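PDB 4OYH: molybdopterin-guanine dinucleotide biosynthesis protein B from Bacillus subtilis subsp. spizizenii, which probably binds and slowly hydrolyses GTP, and may serve as an adapter for efficient biosynthesis and use of the molybdopterin guanine dinucleotide cofactor. Local coordinates for residues Thr25-Ile30 against Leu107-Lys112; Val16-Ser21 against Glu129-Val134. The protein carries 2 engineered substitutions. All coordinates share one frame; numbering follows the deposited sequence.

Interaction 1: Thr25-Ile30 against Leu107-Lys112. With SO4 (sulfate ion), chain G.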
# COMPACT_ATOMS: atom_id res chain seq x y z
N THR A 25 4.81 -14.69 -15.80
CA THR A 25 5.28 -14.33 -17.14
C THR A 25 4.13 -13.88 -18.01
O THR A 25 4.21 -12.88 -18.68
CB THR A 25 6.01 -15.49 -17.83
OG1 THR A 25 7.40 -15.39 -17.54
CG2 THR A 25 5.86 -15.44 -19.33
N PHE A 26 3.06 -14.65 -18.03
CA PHE A 26 1.88 -14.22 -18.73
C PHE A 26 1.42 -12.81 -18.31
O PHE A 26 1.24 -11.94 -19.15
CB PHE A 26 0.78 -15.25 -18.50
CG PHE A 26 -0.39 -15.04 -19.33
CD1 PHE A 26 -0.27 -14.87 -20.68
CD2 PHE A 26 -1.66 -15.00 -18.75
CE1 PHE A 26 -1.39 -14.65 -21.46
CE2 PHE A 26 -2.77 -14.80 -19.52
CZ PHE A 26 -2.65 -14.62 -20.87
N ILE A 27 1.27 -12.60 -17.01
CA ILE A 27 0.91 -11.29 -16.45
C ILE A 27 1.89 -10.20 -16.88
O ILE A 27 1.49 -9.11 -17.27
CB ILE A 27 0.81 -11.38 -14.90
CG1 ILE A 27 -0.59 -11.92 -14.50
CG2 ILE A 27 0.99 -10.02 -14.22
CD1 ILE A 27 -0.57 -12.95 -13.38
N GLU A 28 3.17 -10.52 -16.81
CA GLU A 28 4.22 -9.61 -17.22
C GLU A 28 4.05 -9.14 -18.63
O GLU A 28 4.10 -7.94 -18.90
CB GLU A 28 5.56 -10.30 -17.12
CG GLU A 28 6.41 -9.90 -16.00
CD GLU A 28 7.85 -10.00 -16.41
OE1 GLU A 28 8.25 -11.11 -16.83
OE2 GLU A 28 8.57 -8.96 -16.34
N ARG A 29 3.90 -10.10 -19.54
CA ARG A 29 3.57 -9.81 -20.93
C ARG A 29 2.35 -8.91 -21.06
O ARG A 29 2.38 -7.93 -21.81
CB ARG A 29 3.34 -11.09 -21.69
CG ARG A 29 4.30 -11.30 -22.84
CD ARG A 29 5.69 -11.69 -22.34
NE ARG A 29 6.24 -12.85 -23.06
CZ ARG A 29 5.68 -14.05 -23.12
NH1 ARG A 29 4.52 -14.31 -22.51
NH2 ARG A 29 6.28 -15.02 -23.79
N ILE A 30 1.30 -9.19 -20.32
CA ILE A 30 0.11 -8.33 -20.36
C ILE A 30 0.35 -6.92 -19.84
O ILE A 30 -0.17 -5.95 -20.40
CB ILE A 30 -1.00 -8.91 -19.53
CG1 ILE A 30 -1.41 -10.29 -20.06
CG2 ILE A 30 -2.19 -7.92 -19.48
CD1 ILE A 30 -2.19 -11.11 -19.03
N LEU A 107 -6.08 -6.45 -13.29
CA LEU A 107 -5.53 -7.78 -13.50
C LEU A 107 -5.33 -8.42 -12.15
O LEU A 107 -4.64 -7.87 -11.30
CB LEU A 107 -4.18 -7.73 -14.23
CG LEU A 107 -3.87 -8.59 -15.45
CD1 LEU A 107 -2.40 -8.81 -15.58
CD2 LEU A 107 -4.58 -9.88 -15.44
N ILE A 108 -5.94 -9.58 -11.93
CA ILE A 108 -5.76 -10.30 -10.66
C ILE A 108 -5.03 -11.63 -10.90
O ILE A 108 -5.45 -12.41 -11.77
CB ILE A 108 -7.09 -10.57 -9.98
CG1 ILE A 108 -7.92 -9.28 -9.90
CG2 ILE A 108 -6.83 -11.23 -8.65
CD1 ILE A 108 -9.01 -9.28 -8.89
N GLU A 109 -3.96 -11.90 -10.16
CA GLU A 109 -3.40 -13.25 -10.07
C GLU A 109 -4.05 -13.97 -8.87
O GLU A 109 -3.93 -13.51 -7.75
CB GLU A 109 -1.87 -13.18 -9.94
CG GLU A 109 -1.16 -14.48 -9.54
CD GLU A 109 0.38 -14.38 -9.61
OE1 GLU A 109 1.07 -15.24 -9.02
OE2 GLU A 109 0.91 -13.46 -10.27
N GLY A 110 -4.74 -15.10 -9.10
CA GLY A 110 -5.39 -15.84 -7.99
C GLY A 110 -6.88 -15.54 -7.69
O GLY A 110 -7.56 -15.12 -8.60
N PHE A 111 -7.33 -15.67 -6.43
CA PHE A 111 -8.77 -15.73 -6.02
C PHE A 111 -9.61 -16.51 -6.99
O PHE A 111 -10.63 -15.97 -7.50
CB PHE A 111 -9.46 -14.35 -5.87
CG PHE A 111 -8.71 -13.41 -4.97
CD1 PHE A 111 -8.98 -13.36 -3.57
CD2 PHE A 111 -7.70 -12.67 -5.50
CE1 PHE A 111 -8.18 -12.51 -2.70
CE2 PHE A 111 -6.89 -11.75 -4.73
CZ PHE A 111 -7.13 -11.69 -3.33
N LYS A 112 -9.24 -17.76 -7.26
CA LYS A 112 -10.05 -18.67 -8.11
C LYS A 112 -11.57 -18.65 -7.86
O LYS A 112 -12.35 -19.03 -8.72
CB LYS A 112 -9.65 -20.10 -7.88
CG LYS A 112 -8.16 -20.41 -8.00
CD LYS A 112 -7.88 -21.82 -7.57
CE LYS A 112 -8.58 -22.16 -6.32
NZ LYS A 112 -9.54 -23.24 -6.69
S SO4 G . -6.45 -18.80 -4.71
O1 SO4 G . -6.81 -18.40 -3.35
O2 SO4 G . -5.39 -17.97 -5.25
O3 SO4 G . -6.00 -20.19 -4.72
O4 SO4 G . -7.66 -18.67 -5.50
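I27 on helix 23-35 faces L107 on strand 105-109, where the axes of 25-30 and 107-109 run nearly antiparallel (168°) and approach to 10.2 Å. No hydrogen bond links the two segments; aliphatic side chains hold them together. The methyl CD1 of L107 enters between I27 and I30, lying 3.8 Å from I27 CG1 and 4.0 Å from I30 CG2. I27 also presents CG2 to the same methyl, so both of its branches share this one leucine carbon. I27 CD1 reaches further along the strand to the E109 side chain, 3.7 Å from E109 CB and 3.5 Å from E109 OE2. With CG anti to the backbone N (chi1 167°), E109 extends across I27 at about a right angle and brings its carboxylate towards K23, where OE1 makes a long, weak ion pair. Q66 of the second subunit packs on both I27 and E109.

Past the strand end, the chain turns at G110, whose backbone angles would jam a side chain against the preceding carbonyl, and the amides that follow meet a sulfate ion. K112 N bonds to sulfate O4 at 2.5 Å, a doubtful, implausibly short length that probably reflects imprecise placement of the ion, while F111 N gives a weak bond to O2. The aliphatic chain of K112 bends alongside the anion, with CG near O4 and CE near O3. Cutting this side chain back to an alanine would keep the amide bond but is likely to strip the CG-to-CE cover from that flank of the sulfate.

Helix 23-35, which follows the nucleotide-binding loop, thus lies on the central parallel sheet of a P-loop NTPase fold, against a strand that neighbours strand 12-16 and probably occupies the Walker B position.

Interaction 2: Val16-Ser21 against Glu129-Val134. With SO4 (sulfate ion), chain F.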
# COMPACT_ATOMS: atom_id res chain seq x y z
N VAL A 16 -5.49 -17.63 -13.19
CA VAL A 16 -5.45 -18.69 -12.20
C VAL A 16 -4.76 -19.91 -12.80
O VAL A 16 -4.81 -20.14 -13.99
CB VAL A 16 -6.85 -19.09 -11.69
CG1 VAL A 16 -7.59 -17.90 -11.20
CG2 VAL A 16 -7.62 -19.84 -12.71
N GLY A 17 -4.13 -20.69 -11.94
CA GLY A 17 -3.21 -21.74 -12.34
C GLY A 17 -2.37 -22.14 -11.12
O GLY A 17 -2.07 -21.29 -10.29
N PHE A 18 -2.04 -23.43 -11.00
CA PHE A 18 -1.06 -23.92 -10.00
C PHE A 18 0.28 -23.21 -10.10
O PHE A 18 0.64 -22.61 -11.13
CB PHE A 18 -0.85 -25.45 -10.15
CG PHE A 18 -2.07 -26.25 -9.78
CD1 PHE A 18 -2.55 -26.23 -8.49
CD2 PHE A 18 -2.77 -26.96 -10.72
CE1 PHE A 18 -3.67 -26.93 -8.15
CE2 PHE A 18 -3.88 -27.66 -10.37
CZ PHE A 18 -4.34 -27.63 -9.09
N GLN A 19 1.02 -23.25 -8.99
CA GLN A 19 2.38 -22.74 -8.94
C GLN A 19 3.20 -23.27 -10.10
O GLN A 19 3.08 -24.44 -10.46
CB GLN A 19 3.01 -23.11 -7.61
CG GLN A 19 4.30 -22.40 -7.29
CD GLN A 19 4.87 -22.89 -5.99
OE1 GLN A 19 4.12 -23.13 -5.03
NE2 GLN A 19 6.19 -23.09 -5.94
N ASN A 20 3.99 -22.39 -10.70
CA ASN A 20 4.90 -22.73 -11.80
C ASN A 20 4.23 -23.10 -13.13
O ASN A 20 4.82 -23.76 -13.99
CB ASN A 20 5.84 -23.85 -11.34
CG ASN A 20 6.60 -23.48 -10.08
OD1 ASN A 20 6.45 -24.12 -9.04
ND2 ASN A 20 7.39 -22.41 -10.16
N SER A 21 3.01 -22.61 -13.31
CA SER A 21 2.30 -22.68 -14.61
C SER A 21 2.77 -21.66 -15.67
O SER A 21 2.46 -21.79 -16.83
CB SER A 21 0.80 -22.49 -14.37
OG SER A 21 0.34 -23.40 -13.38
N GLU A 129 -9.31 -29.85 -13.28
CA GLU A 129 -10.22 -30.41 -12.29
C GLU A 129 -10.14 -29.71 -10.96
O GLU A 129 -11.13 -29.15 -10.50
CB GLU A 129 -9.94 -31.90 -12.10
CG GLU A 129 -10.78 -32.79 -13.01
CD GLU A 129 -10.87 -32.26 -14.43
OE1 GLU A 129 -12.00 -31.98 -14.88
OE2 GLU A 129 -9.81 -32.11 -15.09
N ALA A 130 -8.98 -29.74 -10.33
CA ALA A 130 -8.81 -29.06 -9.05
C ALA A 130 -9.01 -27.53 -9.16
O ALA A 130 -9.35 -26.87 -8.17
CB ALA A 130 -7.45 -29.37 -8.47
N LEU A 131 -8.81 -26.96 -10.35
CA LEU A 131 -9.09 -25.54 -10.55
C LEU A 131 -10.57 -25.46 -10.90
O LEU A 131 -10.98 -25.52 -12.06
CB LEU A 131 -8.18 -24.93 -11.64
CG LEU A 131 -6.70 -25.21 -11.42
CD1 LEU A 131 -5.90 -24.99 -12.70
CD2 LEU A 131 -6.15 -24.36 -10.27
N LYS A 132 -11.38 -25.39 -9.85
CA LYS A 132 -12.82 -25.42 -9.95
C LYS A 132 -13.29 -23.96 -9.94
O LYS A 132 -13.07 -23.25 -8.96
CB LYS A 132 -13.40 -26.23 -8.76
CG LYS A 132 -14.87 -26.65 -8.87
CD LYS A 132 -15.85 -25.46 -8.66
CE LYS A 132 -16.70 -25.16 -9.92
NZ LYS A 132 -17.23 -23.75 -10.01
N THR A 133 -13.92 -23.49 -11.01
CA THR A 133 -14.34 -22.09 -11.02
C THR A 133 -15.17 -21.66 -12.21
O THR A 133 -15.22 -22.32 -13.25
CB THR A 133 -13.10 -21.14 -10.96
OG1 THR A 133 -13.54 -19.79 -10.70
CG2 THR A 133 -12.29 -21.20 -12.25
N VAL A 134 -15.77 -20.49 -12.04
CA VAL A 134 -16.69 -19.93 -13.02
C VAL A 134 -16.07 -18.77 -13.79
O VAL A 134 -15.09 -18.15 -13.37
CB VAL A 134 -18.01 -19.44 -12.35
CG1 VAL A 134 -18.60 -20.56 -11.49
CG2 VAL A 134 -17.77 -18.24 -11.49
S SO4 F . 3.86 -19.30 -11.66
O1 SO4 F . 4.15 -19.89 -10.35
O2 SO4 F . 3.81 -17.87 -11.47
O3 SO4 F . 4.81 -19.74 -12.68
O4 SO4 F . 2.56 -19.74 -12.16
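F18 carries the contact, its ring set against L131 and A130. L131 CD2 sits over one face, 4.0 Å from the ring centroid and 13° off the normal, a CH-pi contact in which the methyl is displaced slightly toward the rim. At the edge, in the ring plane, A130 CB approaches F18 CZ to 3.6 Å. The other leucine methyl, CD1, lies 4.2 Å from G17 CA, so L131 spans both residues. With CG anti to the carbonyl carbon (chi1 -52°), L131 turns both methyls toward F18 and G17, and the backbone makes an inverse gamma turn at L131 just beyond helix 127-130. Behind it, V120 and L122 of strand 118-122 support the leucine.

Following on in the chain, a type II turn from F18 to S21, closed by S21 N to F18 O at 3.2 Å, directs amides inward to a sulfate. N20 N makes a fairly straight hydrogen bond to sulfate O1 (161°), though its 2.5 Å length is doubtful and probably reflects imprecise sulfate placement. S21 N makes a weak one to O4, and G22 N and K23 N complete the grip. This run of amides fits the Walker A P-loop of the family, and the sulfate probably marks where a GTP phosphate binds.

Overall arrangement
Interactions 1 and 2 have centres 12 Å apart and belong to one P-loop NTPase fold around the parallel sheet. Along the chain they are nested: 16-21 leads into the helix carrying 25-30, and 107-112 precedes 129-134. Strand 12-16 lies between strands 105-109 and 118-122. The first contact packs the helix onto the sheet; the second joins the P-loop to the turn after helix 127-130. They also touch: K112 O probably accepts a hydrogen bond from T133 OG1, and V16 packs against G110 and K112. Segment 16-21 supplies part of the probable GTP site, and E109 of interaction 1 lies close to K23 of the same site. Interaction 1 is buried near the chain's centre, interaction 2 farther out.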